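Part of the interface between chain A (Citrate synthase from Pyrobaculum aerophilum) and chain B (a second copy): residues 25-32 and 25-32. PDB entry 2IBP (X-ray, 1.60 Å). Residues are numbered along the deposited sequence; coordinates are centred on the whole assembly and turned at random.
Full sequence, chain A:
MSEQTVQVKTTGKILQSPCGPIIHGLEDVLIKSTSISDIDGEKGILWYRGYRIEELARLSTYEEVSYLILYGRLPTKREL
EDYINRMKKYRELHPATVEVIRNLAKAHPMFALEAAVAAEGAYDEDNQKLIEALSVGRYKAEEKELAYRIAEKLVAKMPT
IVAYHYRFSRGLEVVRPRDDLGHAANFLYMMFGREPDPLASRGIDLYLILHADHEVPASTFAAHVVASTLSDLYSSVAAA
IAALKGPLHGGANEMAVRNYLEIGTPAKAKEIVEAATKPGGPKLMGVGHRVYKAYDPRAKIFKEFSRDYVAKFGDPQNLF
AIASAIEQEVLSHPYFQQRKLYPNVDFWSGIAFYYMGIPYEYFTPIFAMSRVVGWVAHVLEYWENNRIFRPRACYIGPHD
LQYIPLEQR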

# COMPACT_ATOMS: atom_id res chain seq x y z
N GLY A 25 -5.07 -8.99 -13.16
CA GLY A 25 -5.69 -7.99 -12.30
C GLY A 25 -6.61 -8.60 -11.25
O GLY A 25 -7.32 -7.87 -10.55
N LEU A 26 -6.60 -9.92 -11.12
CA LEU A 26 -7.48 -10.61 -10.17
C LEU A 26 -8.93 -10.11 -10.31
O LEU A 26 -9.68 -10.01 -9.33
CB LEU A 26 -6.97 -10.43 -8.73
CG LEU A 26 -5.59 -11.03 -8.45
CD1 LEU A 26 -5.10 -10.66 -7.06
CD2 LEU A 26 -5.60 -12.54 -8.65
N GLU A 27 -9.33 -9.85 -11.55
CA GLU A 27 -10.65 -9.32 -11.82
C GLU A 27 -11.74 -10.27 -11.35
O GLU A 27 -11.81 -11.43 -11.77
CB GLU A 27 -10.83 -8.97 -13.29
CG GLU A 27 -12.12 -8.21 -13.58
CD GLU A 27 -12.13 -7.50 -14.93
OE1 GLU A 27 -11.10 -7.51 -15.64
OE2 GLU A 27 -13.20 -6.94 -15.28
N ASP A 28 -12.56 -9.75 -10.42
CA ASP A 28 -13.69 -10.47 -9.86
C ASP A 28 -13.33 -11.57 -8.90
O ASP A 28 -14.20 -12.30 -8.48
CB ASP A 28 -14.55 -11.05 -10.98
CG ASP A 28 -15.02 -10.00 -11.95
OD1 ASP A 28 -15.25 -8.84 -11.52
OD2 ASP A 28 -15.18 -10.34 -13.14
N VAL A 29 -12.05 -11.73 -8.58
CA VAL A 29 -11.62 -12.77 -7.67
C VAL A 29 -12.05 -12.38 -6.25
O VAL A 29 -11.80 -11.26 -5.81
CB VAL A 29 -10.11 -12.99 -7.73
CG1 VAL A 29 -9.68 -14.05 -6.73
CG2 VAL A 29 -9.69 -13.37 -9.15
N LEU A 30 -12.75 -13.30 -5.58
CA LEU A 30 -13.25 -13.06 -4.23
C LEU A 30 -12.14 -13.05 -3.20
O LEU A 30 -11.26 -13.91 -3.22
CB LEU A 30 -14.29 -14.13 -3.87
CG LEU A 30 -15.61 -14.06 -4.66
CD1 LEU A 30 -16.41 -15.34 -4.49
CD2 LEU A 30 -16.44 -12.83 -4.24
N ILE A 31 -12.18 -12.08 -2.29
CA ILE A 31 -11.21 -12.02 -1.20
C ILE A 31 -11.84 -12.18 0.18
O ILE A 31 -11.14 -12.42 1.16
CB ILE A 31 -10.34 -10.73 -1.26
CG1 ILE A 31 -11.19 -9.47 -1.09
CG2 ILE A 31 -9.59 -10.67 -2.59
CD1 ILE A 31 -10.34 -8.23 -0.89
N LYS A 32 -13.17 -12.03 0.25
CA LYS A 32 -13.89 -12.11 1.50
C LYS A 32 -15.38 -11.94 1.27
O LYS A 32 -15.82 -11.63 0.17
CB LYS A 32 -13.48 -10.98 2.44
CG LYS A 32 -13.92 -9.59 1.97
CD LYS A 32 -13.64 -8.54 3.03
CE LYS A 32 -14.05 -7.17 2.55
NZ LYS A 32 -13.78 -6.12 3.55
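Chain B 25-32: GLEDVLIK

No direct hydrogen bond joins these two copies of the same segment; the polar link between them is carried by two waters, one for each half of a nearly symmetric contact. Water 1 accepts from A:Gly25 N at 2.8 Å and donates to B:Ile31 O at 2.8 Å. Water 2 repeats the arrangement with the chains exchanged, accepting from B:Gly25 N at 2.7 Å and donating to A:Ile31 O at 2.6 Å. Each bridge thus ties the start of one segment to the strand of the other.

The register follows the same exchange. The two segments run antiparallel, so the start of each (Gly25 and Leu26) lies near Ile31 of the other: B:Ile31 beside A:Leu26, their CA atoms 6.9 Å apart, and B:Gly25 beside A:Ile31, CA to CA 6.8 Å.

Chain B has the backbone shape of chain A. B:Gly25 (phi/psi 71/15) and B:Leu26 (49/38) both have positive phi, unremarkable for the glycine but less common for leucine. A type II turn then runs from B:Leu26 to B:Val29, closed by B:Val29 N donating to B:Leu26 O at 3.0 Å, with B:Asp28 at 76/1 in the third position. The chain is extended from B:Val29 (-73/133) through B:Leu30 (-80/139), where a strand begins that continues beyond B:Lys32; at B:Ile31 psi drops to -17°.

The apolar centre is leucine on leucine. Both CA-to-CB bonds point toward the opposing segment, both side chains adopt the m,t rotamer, and A:Leu26 CD1 meets B:Leu26 CD1 at 3.6 Å. Each leucine also reaches the partner's turn and strand. A:Leu26 CD2 packs on B:Val29 CG1 at 3.7 Å, and A:Leu26 CD1 on B:Ile31 CG2 at 3.9 Å; in return, B:Leu26 CD2 lies 3.7 Å from A:Val29 CG1, and B:Leu26 CD1 lies 3.9 Å from A:Ile31 CG2. B:Leu26 CD2 also comes within 3.6 Å of A:Leu30 O, a contact with backbone rather than side chain.

Of the 286 Å² buried in total, the two leucines account for more than half. The CA-to-CB bond points toward chain A at B:Val29, sideways at B:Ile31 and away at B:Leu30. B:Glu27, B:Asp28 and B:Lys32 stay out of reach, with polar side-chain atoms engaged elsewhere in the structure. The design rule is economical: a tight turn presents one leucine to its own copy, the partner's valine and isoleucine pack methyl groups against it, and one water in each half bridges the backbones.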

# COMPACT_ATOMS: atom_id res chain seq x y z
N GLY B 25 -6.80 -15.19 1.73
CA GLY B 25 -5.52 -14.52 1.51
C GLY B 25 -4.99 -14.75 0.11
O GLY B 25 -3.83 -14.47 -0.18
N LEU B 26 -5.86 -15.23 -0.78
CA LEU B 26 -5.48 -15.54 -2.16
C LEU B 26 -4.21 -16.39 -2.19
O LEU B 26 -3.38 -16.26 -3.09
CB LEU B 26 -5.26 -14.27 -2.97
CG LEU B 26 -6.53 -13.41 -3.11
CD1 LEU B 26 -6.25 -12.20 -3.98
CD2 LEU B 26 -7.67 -14.26 -3.69
N GLU B 27 -4.10 -17.30 -1.24
CA GLU B 27 -2.92 -18.12 -1.12
C GLU B 27 -2.67 -18.94 -2.38
O GLU B 27 -3.53 -19.69 -2.83
CB GLU B 27 -2.99 -19.02 0.11
CG GLU B 27 -1.68 -19.76 0.36
CD GLU B 27 -1.59 -20.37 1.74
OE1 GLU B 27 -2.54 -20.24 2.54
OE2 GLU B 27 -0.54 -20.97 2.03
N ASP B 28 -1.49 -18.74 -2.95
CA ASP B 28 -1.03 -19.45 -4.14
C ASP B 28 -1.68 -18.97 -5.45
O ASP B 28 -1.36 -19.48 -6.53
CB ASP B 28 -1.22 -20.96 -3.97
CG ASP B 28 -0.47 -21.51 -2.76
OD1 ASP B 28 0.62 -20.99 -2.45
OD2 ASP B 28 -0.94 -22.50 -2.16
N VAL B 29 -2.55 -17.97 -5.38
CA VAL B 29 -3.15 -17.45 -6.60
C VAL B 29 -2.10 -16.66 -7.36
O VAL B 29 -1.40 -15.83 -6.80
CB VAL B 29 -4.39 -16.57 -6.30
CG1 VAL B 29 -4.97 -15.99 -7.60
CG2 VAL B 29 -5.45 -17.38 -5.57
N LEU B 30 -2.01 -16.93 -8.66
CA LEU B 30 -1.03 -16.30 -9.52
C LEU B 30 -1.47 -14.90 -9.93
O LEU B 30 -2.62 -14.71 -10.31
CB LEU B 30 -0.84 -17.14 -10.77
CG LEU B 30 -0.13 -18.48 -10.54
CD1 LEU B 30 -0.41 -19.48 -11.66
CD2 LEU B 30 1.36 -18.26 -10.34
N ILE B 31 -0.55 -13.95 -9.93
CA ILE B 31 -0.87 -12.60 -10.35
C ILE B 31 -0.13 -12.20 -11.63
O ILE B 31 -0.49 -11.24 -12.31
CB ILE B 31 -0.60 -11.58 -9.23
CG1 ILE B 31 0.85 -11.62 -8.76
CG2 ILE B 31 -1.53 -11.85 -8.05
CD1 ILE B 31 1.21 -10.46 -7.83
N LYS B 32 0.92 -12.97 -11.94
CA LYS B 32 1.69 -12.72 -13.15
C LYS B 32 2.75 -13.80 -13.31
O LYS B 32 3.00 -14.60 -12.41
CB LYS B 32 2.42 -11.38 -13.05
CG LYS B 32 3.55 -11.37 -12.00
CD LYS B 32 4.30 -10.05 -11.93
CE LYS B 32 5.46 -10.13 -10.93
NZ LYS B 32 6.27 -8.89 -10.88
O HOH W 1 -2.56 -9.44 -12.00
O HOH W 2 -8.66 -13.25 1.51